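Local coordinates for protein synthesis inhibitor, putative (Thermotoga maritima, PDB 2B33) that may act as a deaminase or endoribonuclease of the RutC (YjgF) family, forms a trimer and can bind calcium, at residues A[39-44]-A[72-77]; A[57-62]-A[97-102]; A[77-82]-A[133-138]; A[90-95]-A[126-131]. All blocks are in the same frame, centred on the assembly; numbering follows the deposited sequence.

Contact 1 (A[39-44]-A[72-77])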
loop_
_atom_site.group_PDB
_atom_site.type_symbol
_atom_site.label_atom_id
_atom_site.label_comp_id
_atom_site.label_asym_id
_atom_site.label_seq_id
_atom_site.Cartn_x
_atom_site.Cartn_y
_atom_site.Cartn_z
ATOM N N MET A 39 12.052 -4.954 -6.189
ATOM C CA MET A 39 11.307 -4.294 -7.272
ATOM C C MET A 39 9.952 -3.814 -6.756
ATOM O O MET A 39 9.253 -4.564 -6.089
ATOM C CB MET A 39 11.078 -5.219 -8.470
ATOM C CG MET A 39 10.167 -4.586 -9.545
ATOM S SD MET A 39 9.873 -5.549 -11.023
ATOM C CE MET A 39 11.454 -5.508 -11.817
ATOM N N PHE A 40 9.581 -2.582 -7.100
ATOM C CA PHE A 40 8.298 -2.002 -6.729
ATOM C C PHE A 40 7.520 -1.794 -8.027
ATOM O O PHE A 40 7.857 -0.909 -8.796
ATOM C CB PHE A 40 8.508 -0.670 -6.014
ATOM C CG PHE A 40 9.229 -0.783 -4.692
ATOM C CD1 PHE A 40 10.621 -0.800 -4.641
ATOM C CD2 PHE A 40 8.516 -0.843 -3.500
ATOM C CE1 PHE A 40 11.286 -0.894 -3.423
ATOM C CE2 PHE A 40 9.176 -0.934 -2.277
ATOM C CZ PHE A 40 10.561 -0.954 -2.242
ATOM N N VAL A 41 6.500 -2.613 -8.272
ATOM C CA VAL A 41 5.709 -2.533 -9.503
ATOM C C VAL A 41 4.480 -1.626 -9.341
ATOM O O VAL A 41 3.786 -1.673 -8.321
ATOM C CB VAL A 41 5.234 -3.934 -9.971
ATOM C CG1 VAL A 41 4.484 -3.835 -11.299
ATOM C CG2 VAL A 41 6.421 -4.893 -10.118
ATOM N N SER A 42 4.223 -0.819 -10.371
ATOM C CA SER A 42 3.083 0.090 -10.416
ATOM C C SER A 42 1.785 -0.693 -10.605
ATOM O O SER A 42 1.787 -1.762 -11.199
ATOM C CB SER A 42 3.240 1.076 -11.575
ATOM O OG SER A 42 4.237 2.035 -11.306
ATOM N N GLY A 43 0.681 -0.149 -10.108
ATOM C CA GLY A 43 -0.620 -0.805 -10.229
ATOM C C GLY A 43 -0.985 -0.994 -11.689
ATOM O O GLY A 43 -0.992 -0.034 -12.455
ATOM N N GLN A 44 -1.252 -2.239 -12.074
ATOM C CA GLN A 44 -1.569 -2.583 -13.451
ATOM C C GLN A 44 -3.069 -2.696 -13.635
ATOM O O GLN A 44 -3.754 -3.265 -12.794
ATOM C CB GLN A 44 -0.875 -3.895 -13.837
ATOM C CG GLN A 44 0.650 -3.819 -13.779
ATOM C CD GLN A 44 1.203 -2.733 -14.682
ATOM O OE1 GLN A 44 0.957 -2.724 -15.892
ATOM N NE2 GLN A 44 1.949 -1.806 -14.097
ATOM N N ALA A 72 5.006 -9.406 -17.129
ATOM C CA ALA A 72 5.897 -8.832 -18.129
ATOM C C ALA A 72 6.869 -7.835 -17.500
ATOM O O ALA A 72 8.038 -7.816 -17.856
ATOM C CB ALA A 72 5.093 -8.150 -19.205
ATOM N N ILE A 73 6.382 -7.022 -16.561
ATOM C CA ILE A 73 7.210 -6.016 -15.874
ATOM C C ILE A 73 8.256 -6.692 -14.993
ATOM O O ILE A 73 9.426 -6.317 -15.025
ATOM C CB ILE A 73 6.345 -5.029 -15.054
ATOM C CG1 ILE A 73 5.485 -4.195 -16.003
ATOM C CG2 ILE A 73 7.221 -4.073 -14.228
ATOM C CD1 ILE A 73 4.315 -3.496 -15.357
ATOM N N LEU A 74 7.827 -7.671 -14.203
ATOM C CA LEU A 74 8.747 -8.451 -13.375
ATOM C C LEU A 74 9.856 -9.024 -14.243
ATOM O O LEU A 74 11.032 -8.782 -13.984
ATOM C CB LEU A 74 8.008 -9.592 -12.669
ATOM C CG LEU A 74 7.038 -9.180 -11.555
ATOM C CD1 LEU A 74 5.989 -10.249 -11.306
ATOM C CD2 LEU A 74 7.789 -8.843 -10.267
ATOM N N GLU A 75 9.465 -9.749 -15.290
ATOM C CA GLU A 75 10.418 -10.399 -16.208
ATOM C C GLU A 75 11.324 -9.451 -17.008
ATOM O O GLU A 75 12.422 -9.839 -17.391
ATOM C CB GLU A 75 9.678 -11.369 -17.138
ATOM C CG GLU A 75 9.100 -12.578 -16.392
ATOM C CD GLU A 75 8.277 -13.511 -17.270
ATOM O OE1 GLU A 75 7.904 -13.134 -18.403
ATOM O OE2 GLU A 75 7.983 -14.632 -16.809
ATOM N N ALA A 76 10.864 -8.226 -17.256
ATOM C CA ALA A 76 11.662 -7.220 -17.962
ATOM C C ALA A 76 12.818 -6.693 -17.098
ATOM O O ALA A 76 13.824 -6.233 -17.635
ATOM C CB ALA A 76 10.782 -6.075 -18.401
ATOM N N GLY A 77 12.656 -6.739 -15.773
ATOM C CA GLY A 77 13.687 -6.303 -14.826
ATOM C C GLY A 77 14.513 -7.426 -14.209
ATOM O O GLY A 77 15.311 -7.180 -13.302
#
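Met-39 leaves the strand with CG anti to the backbone N, runs straight through chi2 and bends only at chi3 (-70°). This brings CE against Ile-73 O and Gly-77 CA at the end of the helix. Gln-44 has CG anti to its carbonyl carbon, then folds at chi2 (-58°), so its amide swings back along its own strand. From the helix, Ile-73 sends CG1 and CD1 toward that amide. Its CG2 is turned to Val-41.

Met-39 SD lies 3.9 Å from Leu-74 CA. Met-39 CE packs 3.8 Å from Gly-77 CA, where a CB would collide with the methyl. Val-41 divides its two methyls: CG1 meets Ile-73 CG2 at 4.0 Å, and CG2 meets Leu-74 CD2 at 4.2 Å. Ile-73 CD1 abuts the Gln-44 amide tip to tip, 3.2 Å from NE2. The amide is held by its own strand: Gln-44 NE2 donates to Ser-42 O at 2.9 Å, with an N-H...O angle of 159°. The donor sits above the carbonyl plane of Ser-42. An alanine in place of Gln-44 would remove the amide that Ile-73 CD1 packs against and would probably leave this end of the contact less well filled.

The C-terminal end of helix 59-76 sits on strand 38-44, and segments 72-76 and 39-44 run roughly antiparallel. Val-17 of strand 15-17 also touches Met-39 and Ile-73. Phe-40 faces the second subunit, where it packs on Val-85. No hydrogen bond joins the segments, so they meet through apolar surfaces, and the buried side-chain amide of Gln-44 has NE2 bonded within its own strand.

Contact 2 (A[57-62]-A[97-102]); sequences GTIEEK and FQRVNE
Thr-58 opens the helix as its N-cap. Its OG1 accepts from Glu-61 N at 3.3 Å, and a weak return bond runs from Thr-58 N to Glu-61 OE1. The two residues thus form a capping box, which caps the first turn of the helix.

Ile-59 follows and points at the second helix. Its CG2 occupies the crowded position between backbone N and carbonyl carbon. There Ile-59 CG2 touches Arg-99 CB at 3.8 Å and also lies over one face of the guanidinium, toward the rim. Ile-59 CG1 is anti to the backbone N and packs 4.0 Å from Val-100 CG2.

Glu-60 starts off to one side but bends at chi2 (90°), which lays its carboxylate across the Arg-99 chain. Glu-60 OE2 lies 3.4 Å from Arg-99 CG. The carboxylate and guanidinium planes are 84° apart, and no direct salt bridge forms. A water joins them: it donates to Glu-60 OE1 at 2.8 Å and accepts from Arg-99 NH1 at 2.9 Å. Glu-102 OE1 stands 4.1 Å from Glu-60 OE2, and this like charge may raise the proton affinity of both groups.

Val-100 continues inward to Phe-117 of strand 114-119, and Ile-59 also touches Tyr-96. The arrangement is a helix-helix contact of the YjgF-like alpha/beta fold, in which the N-terminal turns of helices 59-76 and 97-108 pack together.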
loop_
_atom_site.group_PDB
_atom_site.type_symbol
_atom_site.label_atom_id
_atom_site.label_comp_id
_atom_site.label_asym_id
_atom_site.label_seq_id
_atom_site.Cartn_x
_atom_site.Cartn_y
_atom_site.Cartn_z
ATOM N N GLY A 57 -14.866 -7.413 -21.307
ATOM C CA GLY A 57 -15.359 -8.792 -21.267
ATOM C C GLY A 57 -15.555 -9.247 -19.828
ATOM O O GLY A 57 -16.020 -8.472 -19.000
ATOM N N THR A 58 -15.188 -10.483 -19.508
ATOM C CA THR A 58 -15.376 -10.995 -18.139
ATOM C C THR A 58 -14.288 -10.502 -17.194
ATOM O O THR A 58 -13.244 -10.012 -17.629
ATOM C CB THR A 58 -15.410 -12.536 -18.062
ATOM O OG1 THR A 58 -14.122 -13.083 -18.368
ATOM C CG2 THR A 58 -16.465 -13.110 -19.003
ATOM N N ILE A 59 -14.538 -10.630 -15.896
ATOM C CA ILE A 59 -13.562 -10.217 -14.887
ATOM C C ILE A 59 -12.328 -11.141 -14.885
ATOM O O ILE A 59 -11.244 -10.717 -14.480
ATOM C CB ILE A 59 -14.207 -10.078 -13.468
ATOM C CG1 ILE A 59 -13.319 -9.261 -12.522
ATOM C CG2 ILE A 59 -14.569 -11.441 -12.857
ATOM C CD1 ILE A 59 -13.088 -7.813 -12.933
ATOM N N GLU A 60 -12.496 -12.386 -15.335
ATOM C CA GLU A 60 -11.376 -13.310 -15.475
ATOM C C GLU A 60 -10.419 -12.818 -16.578
ATOM O O GLU A 60 -9.207 -12.825 -16.397
ATOM C CB GLU A 60 -11.861 -14.734 -15.767
ATOM C CG GLU A 60 -12.622 -15.428 -14.611
ATOM C CD GLU A 60 -14.145 -15.223 -14.615
ATOM O OE1 GLU A 60 -14.651 -14.176 -15.088
ATOM O OE2 GLU A 60 -14.838 -16.135 -14.117
ATOM N N GLU A 61 -10.988 -12.377 -17.698
ATOM C CA GLU A 61 -10.229 -11.820 -18.819
ATOM C C GLU A 61 -9.505 -10.528 -18.435
ATOM O O GLU A 61 -8.392 -10.288 -18.892
ATOM C CB GLU A 61 -11.162 -11.586 -20.017
ATOM C CG GLU A 61 -11.683 -12.888 -20.624
ATOM C CD GLU A 61 -12.700 -12.695 -21.734
ATOM O OE1 GLU A 61 -13.200 -11.565 -21.913
ATOM O OE2 GLU A 61 -13.004 -13.695 -22.431
ATOM N N LYS A 62 -10.141 -9.699 -17.609
ATOM C CA LYS A 62 -9.520 -8.459 -17.135
ATOM C C LYS A 62 -8.383 -8.746 -16.142
ATOM O O LYS A 62 -7.331 -8.121 -16.215
ATOM C CB LYS A 62 -10.565 -7.517 -16.542
ATOM C CG LYS A 62 -11.545 -6.993 -17.596
ATOM C CD LYS A 62 -12.710 -6.262 -16.996
ATOM C CE LYS A 62 -13.756 -5.964 -18.058
ATOM N NZ LYS A 62 -15.020 -5.455 -17.494
ATOM N N PHE A 97 -14.359 -11.208 -6.019
ATOM C CA PHE A 97 -13.352 -11.916 -5.211
ATOM C C PHE A 97 -13.062 -13.345 -5.663
ATOM O O PHE A 97 -11.914 -13.670 -5.985
ATOM C CB PHE A 97 -13.774 -11.921 -3.740
ATOM C CG PHE A 97 -12.747 -12.505 -2.801
ATOM C CD1 PHE A 97 -11.646 -11.751 -2.405
ATOM C CD2 PHE A 97 -12.898 -13.786 -2.282
ATOM C CE1 PHE A 97 -10.704 -12.266 -1.526
ATOM C CE2 PHE A 97 -11.962 -14.310 -1.397
ATOM C CZ PHE A 97 -10.861 -13.544 -1.018
ATOM N N GLN A 98 -14.105 -14.178 -5.692
ATOM C CA GLN A 98 -13.972 -15.599 -6.062
ATOM C C GLN A 98 -13.331 -15.803 -7.438
ATOM O O GLN A 98 -12.352 -16.548 -7.565
ATOM C CB GLN A 98 -15.320 -16.346 -5.981
ATOM C CG GLN A 98 -15.746 -16.834 -4.566
ATOM C CD GLN A 98 -15.998 -15.722 -3.530
ATOM O OE1 GLN A 98 -16.416 -14.602 -3.865
ATOM N NE2 GLN A 98 -15.769 -16.051 -2.255
ATOM N N ARG A 99 -13.868 -15.116 -8.443
ATOM C CA ARG A 99 -13.372 -15.212 -9.827
ATOM C C ARG A 99 -11.979 -14.610 -10.036
ATOM O O ARG A 99 -11.212 -15.119 -10.844
ATOM C CB ARG A 99 -14.380 -14.594 -10.801
ATOM C CG ARG A 99 -15.663 -15.415 -10.934
ATOM C CD ARG A 99 -16.731 -14.674 -11.724
ATOM N NE ARG A 99 -17.244 -13.514 -10.984
ATOM C CZ ARG A 99 -17.940 -12.505 -11.514
ATOM N NH1 ARG A 99 -18.244 -12.461 -12.802
ATOM N NH2 ARG A 99 -18.340 -11.518 -10.738
ATOM N N VAL A 100 -11.661 -13.526 -9.326
ATOM C CA VAL A 100 -10.333 -12.918 -9.399
ATOM C C VAL A 100 -9.324 -13.894 -8.794
ATOM O O VAL A 100 -8.265 -14.111 -9.375
ATOM C CB VAL A 100 -10.253 -11.529 -8.677
ATOM C CG1 VAL A 100 -8.786 -11.066 -8.488
ATOM C CG2 VAL A 100 -11.036 -10.463 -9.451
ATOM N N ASN A 101 -9.661 -14.473 -7.640
ATOM C CA ASN A 101 -8.808 -15.464 -6.984
ATOM C C ASN A 101 -8.533 -16.678 -7.861
ATOM O O ASN A 101 -7.439 -17.237 -7.818
ATOM C CB ASN A 101 -9.416 -15.948 -5.658
ATOM C CG ASN A 101 -9.333 -14.916 -4.544
ATOM O OD1 ASN A 101 -8.968 -13.763 -4.758
ATOM N ND2 ASN A 101 -9.679 -15.337 -3.339
ATOM N N GLU A 102 -9.539 -17.077 -8.638
ATOM C CA GLU A 102 -9.453 -18.223 -9.548
ATOM C C GLU A 102 -8.336 -18.010 -10.572
ATOM O O GLU A 102 -7.492 -18.877 -10.764
ATOM C CB GLU A 102 -10.818 -18.404 -10.234
ATOM C CG GLU A 102 -11.010 -19.634 -11.097
ATOM C CD GLU A 102 -12.452 -19.772 -11.600
ATOM O OE1 GLU A 102 -13.247 -18.811 -11.477
ATOM O OE2 GLU A 102 -12.797 -20.849 -12.124
HETATM O O HOH W 1 -17.360 -13.532 -15.399
#

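Contact 3 (A[77-82]-A[133-138]); sequences GGFSLK and AIAVKE
In the tight part the Lys-137 chain lies over one face of the Phe-79 ring. Lys-137 CG takes the crowded position between backbone N and carbonyl carbon (chi1 75°), which lifts the chain over the aromatic face. Lys-137 CD stands over the centre of the Phe-79 ring, 3.8 Å from its centroid, as a CH-pi contact. On the strand side, Phe-79 CD2 meets Ala-135 CB at 3.9 Å.

A bend at chi3 (-54°) then carries the amine past the ring. The solvent side is looser, and Gly-78 and Glu-138 are exposed there. Its one close tie is the bond from Lys-137 NZ to Gly-78 O, a very short 2.5 Å and nearly along the C=O axis. Besides this, Lys-137 NZ has a long salt bridge to Glu-138 OE2, at 3.9 Å. The cation-pi attraction to Phe-79 is at most weak. A leucine in place of Lys-137 would remove the bond to Gly-78 O and would probably leave the loop less firmly tied to the strand.

Segment 77-82 lies in the loop between helix 59-76 and strand 84-91. It runs beside the end of strand 129-136, with Phe-79 also touching Met-39 of strand 38-44 and Leu-74 of the helix.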
loop_
_atom_site.group_PDB
_atom_site.type_symbol
_atom_site.label_atom_id
_atom_site.label_comp_id
_atom_site.label_asym_id
_atom_site.label_seq_id
_atom_site.Cartn_x
_atom_site.Cartn_y
_atom_site.Cartn_z
ATOM N N GLY A 77 12.656 -6.739 -15.773
ATOM C CA GLY A 77 13.687 -6.303 -14.826
ATOM C C GLY A 77 14.513 -7.426 -14.209
ATOM O O GLY A 77 15.311 -7.180 -13.302
ATOM N N GLY A 78 14.339 -8.653 -14.696
ATOM C CA GLY A 78 15.070 -9.809 -14.179
ATOM C C GLY A 78 14.428 -10.476 -12.973
ATOM O O GLY A 78 15.078 -11.263 -12.292
ATOM N N PHE A 79 13.153 -10.171 -12.721
ATOM C CA PHE A 79 12.386 -10.744 -11.613
ATOM C C PHE A 79 11.351 -11.721 -12.179
ATOM O O PHE A 79 11.137 -11.769 -13.389
ATOM C CB PHE A 79 11.693 -9.636 -10.802
ATOM C CG PHE A 79 12.621 -8.863 -9.898
ATOM C CD1 PHE A 79 13.581 -8.015 -10.420
ATOM C CD2 PHE A 79 12.511 -8.961 -8.518
ATOM C CE1 PHE A 79 14.431 -7.298 -9.589
ATOM C CE2 PHE A 79 13.356 -8.244 -7.685
ATOM C CZ PHE A 79 14.320 -7.413 -8.226
ATOM N N SER A 80 10.739 -12.517 -11.306
ATOM C CA SER A 80 9.704 -13.474 -11.712
ATOM C C SER A 80 8.569 -13.420 -10.697
ATOM O O SER A 80 8.636 -12.660 -9.736
ATOM C CB SER A 80 10.281 -14.892 -11.836
ATOM O OG SER A 80 10.727 -15.397 -10.590
ATOM N N LEU A 81 7.521 -14.202 -10.930
ATOM C CA LEU A 81 6.375 -14.247 -10.020
ATOM C C LEU A 81 6.753 -14.877 -8.684
ATOM O O LEU A 81 6.144 -14.562 -7.668
ATOM C CB LEU A 81 5.208 -15.013 -10.650
ATOM C CG LEU A 81 4.604 -14.433 -11.928
ATOM C CD1 LEU A 81 3.712 -15.456 -12.595
ATOM C CD2 LEU A 81 3.820 -13.154 -11.653
ATOM N N LYS A 82 7.754 -15.759 -8.691
ATOM C CA LYS A 82 8.256 -16.403 -7.466
ATOM C C LYS A 82 8.960 -15.411 -6.526
ATOM O O LYS A 82 9.074 -15.669 -5.325
ATOM C CB LYS A 82 9.196 -17.567 -7.806
ATOM N N ALA A 133 2.348 -4.621 -6.812
ATOM C CA ALA A 133 3.115 -5.611 -6.077
ATOM C C ALA A 133 4.528 -5.148 -5.729
ATOM O O ALA A 133 5.060 -4.218 -6.331
ATOM C CB ALA A 133 3.195 -6.907 -6.887
ATOM N N ILE A 134 5.101 -5.802 -4.725
ATOM C CA ILE A 134 6.496 -5.604 -4.331
ATOM C C ILE A 134 7.097 -6.990 -4.473
ATOM O O ILE A 134 6.447 -7.975 -4.119
ATOM C CB ILE A 134 6.680 -5.082 -2.879
ATOM C CG1 ILE A 134 6.070 -3.680 -2.742
ATOM C CG2 ILE A 134 8.184 -5.025 -2.519
ATOM C CD1 ILE A 134 5.972 -3.139 -1.321
ATOM N N ALA A 135 8.311 -7.055 -5.015
ATOM C CA ALA A 135 9.033 -8.306 -5.213
ATOM C C ALA A 135 10.440 -8.162 -4.658
ATOM O O ALA A 135 10.990 -7.062 -4.626
ATOM C CB ALA A 135 9.078 -8.661 -6.688
ATOM N N VAL A 136 10.991 -9.274 -4.184
ATOM C CA VAL A 136 12.349 -9.333 -3.643
ATOM C C VAL A 136 12.928 -10.667 -4.098
ATOM O O VAL A 136 12.234 -11.687 -4.061
ATOM C CB VAL A 136 12.375 -9.269 -2.095
ATOM C CG1 VAL A 136 13.813 -9.156 -1.584
ATOM C CG2 VAL A 136 11.540 -8.095 -1.570
ATOM N N LYS A 137 14.188 -10.663 -4.520
ATOM C CA LYS A 137 14.840 -11.882 -4.998
ATOM C C LYS A 137 16.186 -12.090 -4.311
ATOM O O LYS A 137 16.539 -11.323 -3.411
ATOM C CB LYS A 137 14.964 -11.857 -6.528
ATOM C CG LYS A 137 16.036 -10.943 -7.131
ATOM C CD LYS A 137 16.018 -10.967 -8.667
ATOM C CE LYS A 137 16.128 -12.389 -9.228
ATOM N NZ LYS A 137 16.509 -12.431 -10.659
ATOM N N GLU A 138 16.903 -13.149 -4.716
ATOM C CA GLU A 138 18.212 -13.534 -4.154
ATOM C C GLU A 138 18.047 -13.984 -2.684
ATOM O O GLU A 138 16.917 -14.113 -2.191
ATOM C CB GLU A 138 19.275 -12.403 -4.324
ATOM C CG GLU A 138 19.608 -11.942 -5.756
ATOM C CD GLU A 138 19.762 -13.062 -6.774
ATOM O OE1 GLU A 138 20.388 -14.098 -6.458
ATOM O OE2 GLU A 138 19.270 -12.885 -7.910
#

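Contact 4 (A[90-95]-A[126-131]); sequences FTTSMD and NVEIEI
Phe-90 and Glu-130 form an antiparallel hydrogen-bonded pair that satisfies the N-H and C=O of both residues. Phe-90 N donates to Glu-130 O at 2.7 Å, nearly straight and almost along the C=O axis. The return bond, Glu-130 N to Phe-90 O, is 2.9 Å long, its donor in the carbonyl plane. Glu-130 O also lies at the edge of the Phe-90 ring.

Beyond this pair the bonding weakens. Thr-92 N reaches Glu-128 O at 3.4 Å with an angle of 140°, a weak bond. Glu-128 O also takes a CA-H...O contact from Thr-91 CA, at 3.2 Å.

Thr-91 and Ile-129 are the non-hydrogen-bonded pair. Their side chains lie side by side, and Thr-91 CG2 is 3.4 Å from Ile-129 CD1, a tight fit. The Thr-91 backbone bonds with Val-118 and Val-120. Thr-91 OG1 reaches forward to a weak bond with Ser-93 O. Ser-93 OG accepts from Asp-95 N at 3.1 Å, an ST turn.

Thr-92 OG1 rests against Glu-128 CG, while the Glu-128 carboxylate forms a salt bridge with Lys-62. Phe-90 packs on Val-118 of the second subunit. The chemistry is graded: strong paired bonds hold the strands together, and weaker ones mark where they part.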
loop_
_atom_site.group_PDB
_atom_site.type_symbol
_atom_site.label_atom_id
_atom_site.label_comp_id
_atom_site.label_asym_id
_atom_site.label_seq_id
_atom_site.Cartn_x
_atom_site.Cartn_y
_atom_site.Cartn_z
ATOM N N PHE A 90 -6.909 -4.048 -5.933
ATOM C CA PHE A 90 -7.936 -3.027 -5.796
ATOM C C PHE A 90 -9.015 -3.431 -6.771
ATOM O O PHE A 90 -8.687 -3.880 -7.870
ATOM C CB PHE A 90 -7.426 -1.649 -6.199
ATOM C CG PHE A 90 -6.248 -1.175 -5.403
ATOM C CD1 PHE A 90 -6.428 -0.623 -4.134
ATOM C CD2 PHE A 90 -4.958 -1.250 -5.931
ATOM C CE1 PHE A 90 -5.338 -0.170 -3.390
ATOM C CE2 PHE A 90 -3.863 -0.799 -5.200
ATOM C CZ PHE A 90 -4.053 -0.254 -3.926
ATOM N N THR A 91 -10.282 -3.286 -6.367
ATOM C CA THR A 91 -11.440 -3.563 -7.229
ATOM C C THR A 91 -12.528 -2.535 -6.962
ATOM O O THR A 91 -12.395 -1.705 -6.078
ATOM C CB THR A 91 -12.047 -4.993 -7.016
ATOM O OG1 THR A 91 -12.422 -5.181 -5.645
ATOM C CG2 THR A 91 -11.058 -6.052 -7.401
ATOM N N THR A 92 -13.580 -2.558 -7.767
ATOM C CA THR A 92 -14.742 -1.692 -7.543
ATOM C C THR A 92 -15.854 -2.454 -6.820
ATOM O O THR A 92 -16.821 -1.845 -6.373
ATOM C CB THR A 92 -15.272 -1.082 -8.852
ATOM O OG1 THR A 92 -15.401 -2.110 -9.842
ATOM C CG2 THR A 92 -14.315 -0.010 -9.345
ATOM N N SER A 93 -15.699 -3.773 -6.688
ATOM C CA SER A 93 -16.693 -4.611 -6.037
ATOM C C SER A 93 -16.106 -5.912 -5.520
ATOM O O SER A 93 -15.350 -6.571 -6.227
ATOM C CB SER A 93 -17.790 -4.973 -7.031
ATOM O OG SER A 93 -18.718 -5.873 -6.448
ATOM N N MET A 94 -16.492 -6.299 -4.303
ATOM C CA MET A 94 -16.064 -7.579 -3.727
ATOM C C MET A 94 -16.727 -8.801 -4.371
ATOM O O MET A 94 -16.238 -9.928 -4.176
ATOM C CB MET A 94 -16.248 -7.610 -2.204
ATOM C CG MET A 94 -15.191 -6.828 -1.464
ATOM S SD MET A 94 -13.544 -7.470 -1.771
ATOM C CE MET A 94 -12.602 -6.189 -1.046
ATOM N N ASP A 95 -17.807 -8.579 -5.135
ATOM C CA ASP A 95 -18.472 -9.632 -5.918
ATOM C C ASP A 95 -17.500 -10.384 -6.837
ATOM O O ASP A 95 -17.753 -11.533 -7.195
ATOM C CB ASP A 95 -19.584 -9.042 -6.805
ATOM C CG ASP A 95 -20.712 -8.447 -6.016
ATOM O OD1 ASP A 95 -20.714 -8.621 -4.789
ATOM O OD2 ASP A 95 -21.593 -7.804 -6.632
ATOM N N ASN A 126 -11.798 4.176 -15.324
ATOM C CA ASN A 126 -13.003 3.492 -14.818
ATOM C C ASN A 126 -12.945 1.943 -14.875
ATOM O O ASN A 126 -13.967 1.281 -15.050
ATOM C CB ASN A 126 -14.299 4.050 -15.456
ATOM C CG ASN A 126 -14.741 5.375 -14.848
ATOM O OD1 ASN A 126 -14.847 5.515 -13.628
ATOM N ND2 ASN A 126 -15.056 6.334 -15.701
ATOM N N VAL A 127 -11.752 1.373 -14.690
ATOM C CA VAL A 127 -11.592 -0.082 -14.674
ATOM C C VAL A 127 -12.118 -0.660 -13.352
ATOM O O VAL A 127 -12.397 0.076 -12.405
ATOM C CB VAL A 127 -10.120 -0.554 -14.911
ATOM C CG1 VAL A 127 -9.601 -0.019 -16.238
ATOM C CG2 VAL A 127 -9.192 -0.197 -13.740
ATOM N N GLU A 128 -12.235 -1.984 -13.304
ATOM C CA GLU A 128 -12.762 -2.713 -12.147
ATOM C C GLU A 128 -11.720 -3.531 -11.377
ATOM O O GLU A 128 -12.025 -4.092 -10.323
ATOM C CB GLU A 128 -13.884 -3.615 -12.650
ATOM C CG GLU A 128 -15.085 -2.787 -13.120
ATOM C CD GLU A 128 -15.641 -3.193 -14.460
ATOM O OE1 GLU A 128 -14.869 -3.685 -15.300
ATOM O OE2 GLU A 128 -16.851 -2.954 -14.694
ATOM N N ILE A 129 -10.498 -3.586 -11.885
ATOM C CA ILE A 129 -9.441 -4.365 -11.250
ATOM C C ILE A 129 -8.096 -3.659 -11.484
ATOM O O ILE A 129 -7.831 -3.149 -12.578
ATOM C CB ILE A 129 -9.470 -5.860 -11.763
ATOM C CG1 ILE A 129 -8.401 -6.736 -11.111
ATOM C CG2 ILE A 129 -9.331 -5.944 -13.272
ATOM C CD1 ILE A 129 -8.641 -7.038 -9.649
ATOM N N GLU A 130 -7.290 -3.586 -10.425
ATOM C CA GLU A 130 -5.951 -3.018 -10.490
ATOM C C GLU A 130 -5.119 -3.742 -9.448
ATOM O O GLU A 130 -5.572 -3.908 -8.314
ATOM C CB GLU A 130 -5.943 -1.504 -10.242
ATOM C CG GLU A 130 -4.538 -0.880 -10.296
ATOM C CD GLU A 130 -4.519 0.630 -10.167
ATOM O OE1 GLU A 130 -5.582 1.263 -10.232
ATOM O OE2 GLU A 130 -3.423 1.197 -10.003
ATOM N N ILE A 131 -3.919 -4.174 -9.844
ATOM C CA ILE A 131 -3.022 -4.926 -8.966
ATOM C C ILE A 131 -1.587 -4.384 -9.018
ATOM O O ILE A 131 -0.996 -4.259 -10.093
ATOM C CB ILE A 131 -3.007 -6.440 -9.322
ATOM C CG1 ILE A 131 -4.437 -7.006 -9.323
ATOM C CG2 ILE A 131 -2.101 -7.211 -8.340
ATOM C CD1 ILE A 131 -4.581 -8.450 -9.784
#

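How the contacts relate
Contacts 1, 3 and 4 all reach the same sheet, and contact 2 lies at the other end of helix 59-76 from contact 1. Contacts 1 and 3 share Gly-77, and their centres are about 8 Å apart. Met-39 N is 2.8 Å from Ala-135 O, a probable hydrogen bond joining them. Contacts 1 and 4 meet through Gln-44 N and Ile-131 O, also at 2.8 Å. Contact 2 packs on contact 4, Lys-62 CB to Ile-129 CG2 at 3.8 Å. Contacts 3 and 4 lie about 24 Å apart between centres along strand 129-136. Asp-48, a calcium-binding residue with no ion bound in this chain, is about 11 Å, between side chains, from both Gln-44 and Val-127.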